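Local coordinates for inosine-uridine nucleoside N-ribohydrolase (Xanthomonas oryzae pv. oryzae, PDB 4KL0), which is a bacterial effector protein that binds calcium and probably hydrolyses N-glycosidic bonds of nucleosides, at residues D42-T47 with E251-V256; A232-A237 with L314-P319; D318-L323 with L363-L368. All coordinates share one frame; numbering follows the deposited sequence.

Contact 1 of 3, residues D42-T47 with E251-V256; sequences DVVTYT and EYLRDV. With CA (calcium ion), chain B.
Leu253 is the centre of this helix-helix contact. Leu253 CD2 sits 3.6 Å from Val43 CG1 and equally close to Val44 CG2. The leucine thus wedges one methyl between two neighbouring valines, crossing both obliquely. Its other methyl, Leu253 CD1, lies 4.0 Å from Thr47 OG1, one turn further on. Tyr252 adds the second apolar touch. Its ring meets Val43 at the edge, near the ring plane, with Tyr252 CE1 3.6 Å from Val43 CG1.

The torsions set these meetings. Val43 CG1 is anti to its backbone N (chi1 171°), and the methyl then reaches both Leu253 and Tyr252. Thr47 OG1 is beside its own N and turns back to the preceding turn, with Thr47 OG1 2.9 Å from Val43 O. That carbonyl also accepts the helical bond from Thr47 N. The hydroxyl approaches from above the carbonyl plane. So Thr47 can lie against a leucine methyl with its polar group satisfied within the helix. The Tyr252 hydroxyl has its partner outside, Asn37 OD1.

The segments of helices 41-54 and 248-269 run nearly antiparallel, at 154°, and the segment axes come within 10.5 Å at their closest. Leu79 and Val83 of helix 70-86 also pack on Val43. Phe238 and Tyr239 of helix 236-243 pack on Val44.

Asp42 takes no part in this packing. It grips the calcium with both carboxylate oxygens, Asp42 OD2 at 2.5 Å and Asp42 OD1 at 2.8 Å from CA. Asp35, Ile151 O, Asp318 and three waters complete the site, and Thr34 OG1 hydrogen-bonds to OD1. One helix therefore offers a buried apolar side to 248-269 and an acidic group to the metal. The positive ion probably offsets the repulsion between the clustered aspartates and keeps Asp42 ionised.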
loop_
_atom_site.group_PDB
_atom_site.type_symbol
_atom_site.label_atom_id
_atom_site.label_comp_id
_atom_site.label_asym_id
_atom_site.label_seq_id
_atom_site.Cartn_x
_atom_site.Cartn_y
_atom_site.Cartn_z
ATOM N N ASP A 42 -0.041 -2.620 -4.191
ATOM C CA ASP A 42 -1.317 -2.005 -3.862
ATOM C C ASP A 42 -2.431 -3.018 -3.910
ATOM O O ASP A 42 -3.347 -2.978 -3.067
ATOM C CB ASP A 42 -1.590 -0.792 -4.789
ATOM C CG ASP A 42 -0.496 0.269 -4.689
ATOM O OD1 ASP A 42 -0.801 1.318 -4.113
ATOM O OD2 ASP A 42 0.670 0.032 -5.187
ATOM N N VAL A 43 -2.389 -3.908 -4.914
ATOM C CA VAL A 43 -3.475 -4.887 -5.025
ATOM C C VAL A 43 -3.428 -5.949 -3.938
ATOM O O VAL A 43 -4.492 -6.378 -3.482
ATOM C CB VAL A 43 -3.526 -5.465 -6.434
ATOM C CG1 VAL A 43 -4.516 -6.670 -6.496
ATOM C CG2 VAL A 43 -3.984 -4.317 -7.380
ATOM N N VAL A 44 -2.227 -6.320 -3.460
ATOM C CA VAL A 44 -2.164 -7.160 -2.266
ATOM C C VAL A 44 -2.813 -6.425 -1.089
ATOM O O VAL A 44 -3.559 -7.044 -0.289
ATOM C CB VAL A 44 -0.697 -7.545 -1.896
ATOM C CG1 VAL A 44 -0.737 -8.487 -0.650
ATOM C CG2 VAL A 44 -0.045 -8.268 -3.111
ATOM N N THR A 45 -2.607 -5.099 -1.016
ATOM C CA THR A 45 -3.209 -4.337 0.082
ATOM C C THR A 45 -4.736 -4.362 -0.025
ATOM O O THR A 45 -5.431 -4.484 1.002
ATOM C CB THR A 45 -2.717 -2.868 0.044
ATOM O OG1 THR A 45 -1.302 -2.871 -0.012
ATOM C CG2 THR A 45 -3.185 -2.104 1.282
ATOM N N TYR A 46 -5.298 -4.228 -1.239
ATOM C CA TYR A 46 -6.749 -4.243 -1.393
ATOM C C TYR A 46 -7.261 -5.615 -0.935
ATOM O O TYR A 46 -8.336 -5.732 -0.296
ATOM C CB TYR A 46 -7.177 -4.060 -2.860
ATOM C CG TYR A 46 -6.670 -2.824 -3.559
ATOM C CD1 TYR A 46 -6.182 -1.730 -2.844
ATOM C CD2 TYR A 46 -6.663 -2.744 -4.925
ATOM C CE1 TYR A 46 -5.666 -0.603 -3.501
ATOM C CE2 TYR A 46 -6.194 -1.639 -5.586
ATOM C CZ TYR A 46 -5.691 -0.563 -4.884
ATOM O OH TYR A 46 -5.181 0.483 -5.600
ATOM N N THR A 47 -6.489 -6.668 -1.290
ATOM C CA THR A 47 -6.876 -8.057 -0.945
ATOM C C THR A 47 -6.893 -8.293 0.573
ATOM O O THR A 47 -7.900 -8.758 1.112
ATOM C CB THR A 47 -5.968 -9.054 -1.629
ATOM O OG1 THR A 47 -6.053 -8.834 -3.039
ATOM C CG2 THR A 47 -6.400 -10.499 -1.373
ATOM N N GLU A 251 -4.676 -14.852 -9.238
ATOM C CA GLU A 251 -3.894 -15.158 -10.423
ATOM C C GLU A 251 -3.240 -13.866 -10.945
ATOM O O GLU A 251 -2.088 -13.882 -11.363
ATOM C CB GLU A 251 -4.774 -15.751 -11.541
ATOM C CG GLU A 251 -5.363 -17.138 -11.167
ATOM C CD GLU A 251 -6.292 -17.680 -12.241
ATOM O OE1 GLU A 251 -6.844 -16.849 -13.012
ATOM O OE2 GLU A 251 -6.450 -18.945 -12.334
ATOM N N TYR A 252 -3.977 -12.766 -10.955
ATOM C CA TYR A 252 -3.328 -11.481 -11.306
ATOM C C TYR A 252 -2.082 -11.221 -10.450
ATOM O O TYR A 252 -1.013 -10.862 -10.992
ATOM C CB TYR A 252 -4.314 -10.310 -11.192
ATOM C CG TYR A 252 -3.692 -8.921 -11.079
ATOM C CD1 TYR A 252 -3.491 -8.344 -9.815
ATOM C CD2 TYR A 252 -3.226 -8.248 -12.195
ATOM C CE1 TYR A 252 -2.908 -7.097 -9.683
ATOM C CE2 TYR A 252 -2.648 -6.992 -12.077
ATOM C CZ TYR A 252 -2.467 -6.435 -10.817
ATOM O OH TYR A 252 -1.870 -5.193 -10.697
ATOM N N LEU A 253 -2.199 -11.378 -9.127
ATOM C CA LEU A 253 -1.061 -11.033 -8.266
ATOM C C LEU A 253 0.109 -11.955 -8.550
ATOM O O LEU A 253 1.250 -11.519 -8.661
ATOM C CB LEU A 253 -1.402 -11.136 -6.781
ATOM C CG LEU A 253 -2.318 -9.980 -6.343
ATOM C CD1 LEU A 253 -2.878 -10.277 -4.946
ATOM C CD2 LEU A 253 -1.516 -8.637 -6.386
ATOM N N ARG A 254 -0.144 -13.271 -8.638
ATOM C CA ARG A 254 0.969 -14.151 -8.906
ATOM C C ARG A 254 1.601 -13.836 -10.272
ATOM O O ARG A 254 2.817 -13.778 -10.381
ATOM C CB ARG A 254 0.477 -15.609 -8.805
ATOM C CG ARG A 254 1.611 -16.652 -9.066
ATOM C CD ARG A 254 1.810 -17.029 -10.555
ATOM N NE ARG A 254 0.566 -17.135 -11.329
ATOM C CZ ARG A 254 -0.234 -18.193 -11.321
ATOM N NH1 ARG A 254 0.086 -19.231 -10.571
ATOM N NH2 ARG A 254 -1.364 -18.198 -12.033
ATOM N N ASP A 255 0.770 -13.602 -11.286
ATOM C CA ASP A 255 1.292 -13.348 -12.632
ATOM C C ASP A 255 2.073 -12.024 -12.673
ATOM O O ASP A 255 3.171 -11.974 -13.251
ATOM C CB ASP A 255 0.194 -13.336 -13.684
ATOM C CG ASP A 255 -0.414 -14.723 -13.914
ATOM O OD1 ASP A 255 0.148 -15.722 -13.396
ATOM O OD2 ASP A 255 -1.451 -14.763 -14.614
ATOM N N VAL A 256 1.563 -10.981 -12.024
ATOM C CA VAL A 256 2.346 -9.728 -12.053
ATOM C C VAL A 256 3.687 -9.855 -11.309
ATOM O O VAL A 256 4.738 -9.335 -11.756
ATOM C CB VAL A 256 1.522 -8.497 -11.531
ATOM C CG1 VAL A 256 0.386 -8.292 -12.391
ATOM C CG2 VAL A 256 1.129 -8.676 -10.145
HETATM CA CA CA B . 1.980 1.719 -3.899
HETATM O O HOH W 1 4.070 2.010 -2.221
HETATM O O HOH W 2 3.784 0.189 -4.665
HETATM O O HOH W 3 3.798 3.308 -4.851
#

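Contact 2 of 3, residues A232-A237 with L314-P319; sequences AAVPPA and LNLYDP. With CA (calcium ion), chain B.
Leu314 can be followed from the backbone outward. Leu314 CB lies 3.3 Å from Val234 O, the carbonyl that also accepts a hydrogen bond from Leu314 N. CG is anti to the carbonyl carbon (chi1 -62°) and stays near that same oxygen. Leu314 CD1 then reaches the start of helix 236-243, 3.8 Å from Pro236 N. The two side chains cross at about a right angle, with Leu314 CD1 4.0 Å from Pro236 CD.

The backbones pair at the same place. Val234 N donates to Leu314 O at 2.8 Å, from above the carbonyl plane. Leu314 N returns a bond to Val234 O at 2.7 Å. This second bond lies in the carbonyl plane, but it is more bent at hydrogen (132° against 154°). Together they make a single antiparallel bridge, a hydrogen-bonded pair with no extended sheet around it.

Val234 supplies the other apolar link. Val234 CG1 meets Leu316 CD1 at 3.7 Å, and CG2 is almost as near to the same methyl. The two side chains cross at about a right angle. Asn315 starts away from the partner segment, yet Asn315 OD1 comes to 3.5 Å from Ala233 CB. Its ND2 donates to Tyr317 OH, which helps to orient the amide.

Leu316 is at the N-cap position of helix 317-325. Two residues later, in the first turn of the helix, Asp318 OD2 binds the calcium at 2.4 Å from CA, while OD1 accepts from a bound water. Asp41 OD2 accepts from Asp318 N at this helix start. The bridge thus joins the linker between helices 226-231 and 236-243 to the loop that leads into 317-325. Tyr239 packs on Leu314 and Leu316, Tyr230 of helix 226-231 on Asn315 and Tyr317, and helix 41-54 on Pro319.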
loop_
_atom_site.group_PDB
_atom_site.type_symbol
_atom_site.label_atom_id
_atom_site.label_comp_id
_atom_site.label_asym_id
_atom_site.label_seq_id
_atom_site.Cartn_x
_atom_site.Cartn_y
_atom_site.Cartn_z
ATOM N N ALA A 232 10.126 -8.625 6.782
ATOM C CA ALA A 232 8.938 -9.481 6.701
ATOM C C ALA A 232 8.657 -9.978 5.262
ATOM O O ALA A 232 7.504 -10.263 4.902
ATOM C CB ALA A 232 7.717 -8.703 7.265
ATOM N N ALA A 233 9.704 -10.083 4.436
ATOM C CA ALA A 233 9.544 -10.447 3.031
ATOM C C ALA A 233 8.934 -11.824 2.923
ATOM O O ALA A 233 9.254 -12.704 3.736
ATOM C CB ALA A 233 10.929 -10.429 2.305
ATOM N N VAL A 234 8.047 -12.023 1.961
ATOM C CA VAL A 234 7.358 -13.311 1.774
ATOM C C VAL A 234 7.982 -14.108 0.618
ATOM O O VAL A 234 8.603 -13.546 -0.293
ATOM C CB VAL A 234 5.863 -13.099 1.514
ATOM C CG1 VAL A 234 5.191 -12.358 2.721
ATOM C CG2 VAL A 234 5.642 -12.388 0.149
ATOM N N PRO A 235 7.844 -15.457 0.631
ATOM C CA PRO A 235 8.402 -16.223 -0.498
ATOM C C PRO A 235 7.414 -16.299 -1.660
ATOM O O PRO A 235 6.237 -15.858 -1.463
ATOM C CB PRO A 235 8.574 -17.634 0.101
ATOM C CG PRO A 235 7.382 -17.722 1.074
ATOM C CD PRO A 235 7.219 -16.310 1.669
ATOM N N PRO A 236 7.819 -16.853 -2.830
ATOM C CA PRO A 236 6.871 -17.059 -3.932
ATOM C C PRO A 236 5.633 -17.838 -3.494
ATOM O O PRO A 236 4.609 -17.675 -4.142
ATOM C CB PRO A 236 7.677 -17.897 -4.964
ATOM C CG PRO A 236 9.087 -17.489 -4.738
ATOM C CD PRO A 236 9.219 -16.989 -3.298
ATOM N N ALA A 237 5.740 -18.705 -2.475
ATOM C CA ALA A 237 4.612 -19.541 -2.079
ATOM C C ALA A 237 3.441 -18.665 -1.675
ATOM O O ALA A 237 2.264 -19.132 -1.759
ATOM C CB ALA A 237 5.003 -20.503 -0.928
ATOM N N LEU A 314 10.346 -11.658 -1.160
ATOM C CA LEU A 314 9.595 -10.700 -1.980
ATOM C C LEU A 314 8.982 -9.666 -1.005
ATOM O O LEU A 314 8.240 -10.038 -0.062
ATOM C CB LEU A 314 8.494 -11.396 -2.796
ATOM C CG LEU A 314 9.056 -12.425 -3.797
ATOM C CD1 LEU A 314 7.918 -13.322 -4.229
ATOM C CD2 LEU A 314 9.788 -11.725 -4.995
ATOM N N ASN A 315 9.271 -8.375 -1.222
ATOM C CA ASN A 315 8.781 -7.360 -0.276
ATOM C C ASN A 315 7.303 -6.958 -0.436
ATOM O O ASN A 315 6.817 -6.843 -1.590
ATOM C CB ASN A 315 9.659 -6.130 -0.396
ATOM C CG ASN A 315 11.089 -6.427 -0.026
ATOM O OD1 ASN A 315 11.361 -7.264 0.857
ATOM N ND2 ASN A 315 12.020 -5.730 -0.674
ATOM N N LEU A 316 6.591 -6.810 0.684
ATOM C CA LEU A 316 5.185 -6.310 0.678
ATOM C C LEU A 316 5.067 -4.962 1.432
ATOM O O LEU A 316 4.552 -4.868 2.560
ATOM C CB LEU A 316 4.207 -7.346 1.291
ATOM C CG LEU A 316 4.023 -8.606 0.444
ATOM C CD1 LEU A 316 3.118 -9.691 1.132
ATOM C CD2 LEU A 316 3.561 -8.215 -0.996
ATOM N N TYR A 317 5.473 -3.874 0.795
ATOM C CA TYR A 317 5.563 -2.628 1.522
ATOM C C TYR A 317 4.204 -2.087 1.886
ATOM O O TYR A 317 3.953 -1.683 3.001
ATOM C CB TYR A 317 6.241 -1.551 0.647
ATOM C CG TYR A 317 7.558 -1.983 0.041
ATOM C CD1 TYR A 317 8.727 -1.907 0.776
ATOM C CD2 TYR A 317 7.613 -2.438 -1.274
ATOM C CE1 TYR A 317 9.951 -2.299 0.217
ATOM C CE2 TYR A 317 8.817 -2.845 -1.846
ATOM C CZ TYR A 317 9.971 -2.769 -1.091
ATOM O OH TYR A 317 11.182 -3.154 -1.664
ATOM N N ASP A 318 3.313 -2.086 0.917
ATOM C CA ASP A 318 2.033 -1.461 1.159
ATOM C C ASP A 318 1.111 -2.270 2.101
ATOM O O ASP A 318 0.401 -1.678 2.945
ATOM C CB ASP A 318 1.342 -1.171 -0.178
ATOM C CG ASP A 318 2.054 -0.107 -0.977
ATOM O OD1 ASP A 318 2.949 0.585 -0.456
ATOM O OD2 ASP A 318 1.712 0.112 -2.160
ATOM N N PRO A 319 1.089 -3.600 1.984
ATOM C CA PRO A 319 0.259 -4.345 2.933
ATOM C C PRO A 319 0.748 -4.150 4.346
ATOM O O PRO A 319 -0.086 -4.029 5.242
ATOM C CB PRO A 319 0.522 -5.788 2.523
ATOM C CG PRO A 319 0.688 -5.698 1.059
ATOM C CD PRO A 319 1.517 -4.443 0.846
HETATM CA CA CA B . 1.980 1.719 -3.899
HETATM O O HOH W 1 4.070 2.010 -2.221
HETATM O O HOH W 2 3.784 0.189 -4.665
HETATM O O HOH W 3 3.798 3.308 -4.851
#

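Contact 3 of 3, residues D318-L323 with L363-L368; sequences DPLTLL and LLLSAL. With CA (calcium ion), chain B.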
loop_
_atom_site.group_PDB
_atom_site.type_symbol
_atom_site.label_atom_id
_atom_site.label_comp_id
_atom_site.label_asym_id
_atom_site.label_seq_id
_atom_site.Cartn_x
_atom_site.Cartn_y
_atom_site.Cartn_z
ATOM N N ASP A 318 3.313 -2.086 0.917
ATOM C CA ASP A 318 2.033 -1.461 1.159
ATOM C C ASP A 318 1.111 -2.270 2.101
ATOM O O ASP A 318 0.401 -1.678 2.945
ATOM C CB ASP A 318 1.342 -1.171 -0.178
ATOM C CG ASP A 318 2.054 -0.107 -0.977
ATOM O OD1 ASP A 318 2.949 0.585 -0.456
ATOM O OD2 ASP A 318 1.712 0.112 -2.160
ATOM N N PRO A 319 1.089 -3.600 1.984
ATOM C CA PRO A 319 0.259 -4.345 2.933
ATOM C C PRO A 319 0.748 -4.150 4.346
ATOM O O PRO A 319 -0.086 -4.029 5.242
ATOM C CB PRO A 319 0.522 -5.788 2.523
ATOM C CG PRO A 319 0.688 -5.698 1.059
ATOM C CD PRO A 319 1.517 -4.443 0.846
ATOM N N LEU A 320 2.057 -4.095 4.555
ATOM C CA LEU A 320 2.541 -3.855 5.897
ATOM C C LEU A 320 2.132 -2.480 6.401
ATOM O O LEU A 320 1.916 -2.295 7.596
ATOM C CB LEU A 320 4.063 -3.987 5.950
ATOM C CG LEU A 320 4.494 -5.452 5.855
ATOM C CD1 LEU A 320 6.030 -5.525 5.537
ATOM C CD2 LEU A 320 4.225 -6.186 7.177
ATOM N N THR A 321 2.081 -1.491 5.518
ATOM C CA THR A 321 1.657 -0.129 5.913
ATOM C C THR A 321 0.227 -0.151 6.439
ATOM O O THR A 321 -0.072 0.455 7.460
ATOM C CB THR A 321 1.807 0.827 4.712
ATOM O OG1 THR A 321 3.188 0.804 4.322
ATOM C CG2 THR A 321 1.427 2.240 5.061
ATOM N N LEU A 322 -0.639 -0.864 5.720
ATOM C CA LEU A 322 -1.999 -1.034 6.190
ATOM C C LEU A 322 -2.059 -1.750 7.552
ATOM O O LEU A 322 -2.808 -1.276 8.460
ATOM C CB LEU A 322 -2.843 -1.757 5.117
ATOM C CG LEU A 322 -4.290 -2.010 5.616
ATOM C CD1 LEU A 322 -4.979 -0.681 5.835
ATOM C CD2 LEU A 322 -5.065 -2.811 4.600
ATOM N N LEU A 323 -1.270 -2.797 7.725
ATOM C CA LEU A 323 -1.227 -3.501 9.007
ATOM C C LEU A 323 -0.748 -2.536 10.085
ATOM O O LEU A 323 -1.246 -2.554 11.225
ATOM C CB LEU A 323 -0.364 -4.757 8.936
ATOM C CG LEU A 323 -0.890 -5.871 7.999
ATOM C CD1 LEU A 323 -0.034 -7.125 8.142
ATOM C CD2 LEU A 323 -2.340 -6.254 8.329
ATOM N N LEU A 363 2.953 -14.744 8.224
ATOM C CA LEU A 363 1.882 -15.721 8.354
ATOM C C LEU A 363 0.506 -15.015 8.330
ATOM O O LEU A 363 -0.438 -15.442 7.656
ATOM C CB LEU A 363 2.075 -16.488 9.676
ATOM C CG LEU A 363 1.516 -17.882 9.812
ATOM C CD1 LEU A 363 2.089 -18.780 8.732
ATOM C CD2 LEU A 363 1.923 -18.379 11.193
ATOM N N LEU A 364 0.416 -13.892 9.018
ATOM C CA LEU A 364 -0.805 -13.066 8.972
ATOM C C LEU A 364 -1.131 -12.503 7.580
ATOM O O LEU A 364 -2.308 -12.542 7.140
ATOM C CB LEU A 364 -0.753 -11.960 10.005
ATOM C CG LEU A 364 -2.039 -11.149 10.075
ATOM C CD1 LEU A 364 -3.203 -12.048 10.549
ATOM C CD2 LEU A 364 -1.836 -9.991 10.997
ATOM N N LEU A 365 -0.119 -12.006 6.866
ATOM C CA LEU A 365 -0.357 -11.576 5.474
ATOM C C LEU A 365 -0.896 -12.738 4.651
ATOM O O LEU A 365 -1.891 -12.563 3.934
ATOM C CB LEU A 365 0.925 -11.030 4.820
ATOM C CG LEU A 365 1.354 -9.669 5.370
ATOM C CD1 LEU A 365 2.820 -9.388 4.979
ATOM C CD2 LEU A 365 0.481 -8.476 4.914
ATOM N N SER A 366 -0.303 -13.944 4.752
ATOM C CA SER A 366 -0.815 -15.097 3.990
ATOM C C SER A 366 -2.254 -15.461 4.418
ATOM O O SER A 366 -3.120 -15.699 3.561
ATOM C CB SER A 366 0.158 -16.297 4.101
ATOM O OG SER A 366 -0.360 -17.436 3.389
ATOM N N ALA A 367 -2.497 -15.511 5.731
ATOM C CA ALA A 367 -3.856 -15.810 6.235
ATOM C C ALA A 367 -4.907 -14.840 5.711
ATOM O O ALA A 367 -5.962 -15.268 5.208
ATOM C CB ALA A 367 -3.874 -15.873 7.755
ATOM N N LEU A 368 -4.613 -13.535 5.792
ATOM C CA LEU A 368 -5.580 -12.558 5.347
ATOM C C LEU A 368 -5.830 -12.657 3.837
ATOM O O LEU A 368 -6.978 -12.591 3.414
ATOM C CB LEU A 368 -5.108 -11.161 5.743
ATOM C CG LEU A 368 -5.005 -10.826 7.244
ATOM C CD1 LEU A 368 -4.185 -9.561 7.409
ATOM C CD2 LEU A 368 -6.395 -10.617 7.874
HETATM CA CA CA B . 1.980 1.719 -3.899
HETATM O O HOH W 1 4.070 2.010 -2.221
HETATM O O HOH W 2 3.784 0.189 -4.665
HETATM O O HOH W 3 3.798 3.308 -4.851
#
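This is a buried, wholly apolar crossing of two helices, 317-325 and 358-372, about 10 Å from the centre of the chain to the centre of the contact. The segment axes are almost perpendicular, at 95°, and 11.4 Å apart at closest approach. Leucine side chains bridge most of the gap, and Pro319 meets them with CB.

Leu365 is the common partner. Its CD2 fits between two residues one turn apart on the facing helix. Leu365 CD2 lies 3.6 Å from Pro319 CB and 3.5 Å from Leu323 CD1. Its other methyl turns to Leu320, where Leu365 CD1 meets Leu320 CD2 at 4.1 Å, the two side chains crossing at about a right angle. The CG of Leu365 is beside its backbone N (chi1 -71°). The end of this side chain comes nearer to helix 317-325 than its first bond would suggest.

The protein has a Rossmann-like core, with a mostly parallel sheet and helices packed around it, as in nucleoside hydrolases. Helix 317-325 lies against strand 172-178 through Asp318 and Thr321, which touch Met178. Helix 358-372 follows strand 347-350, the last strand along the chain, and packs on helix 10-20 through Leu363, Leu364 and Ala367. The contact thus ties helix 317-325, beside strand 172-178, to helix 358-372, which packs on helix 10-20. The calcium ligand Asp318 stands at the start of the first segment, next to Pro319.

Leu323 spreads its two methyls over different partners. CD1 takes Leu365 and, more loosely, Leu364 CD2. Leu323 CD2 meets Leu368 CD1 at 3.9 Å, and these two side chains reach toward each other, tip to tip. Leu368 also touches Gln51 of helix 41-54.

In the fold
From the N terminus, helix 41-54 comes first, with its calcium aspartate. Contact 1 closes a long loop from it to helix 248-269, over much of the parallel sheet. Contact 2 opens inside that loop, at 232-237, and closes beyond it at 314-319, so the two cross. Contact 3 begins where contact 2 ends, sharing Asp318 and Pro319, and closes a shorter loop on helix 358-372. It lies in series with contact 1. Helix 317-325 is the hub: Leu316, just before it, touches Leu365, and Pro319 packs on Val44. Asp42 and Asp318 share the calcium, so the metal joins the N-terminal part of the fold to its later helices.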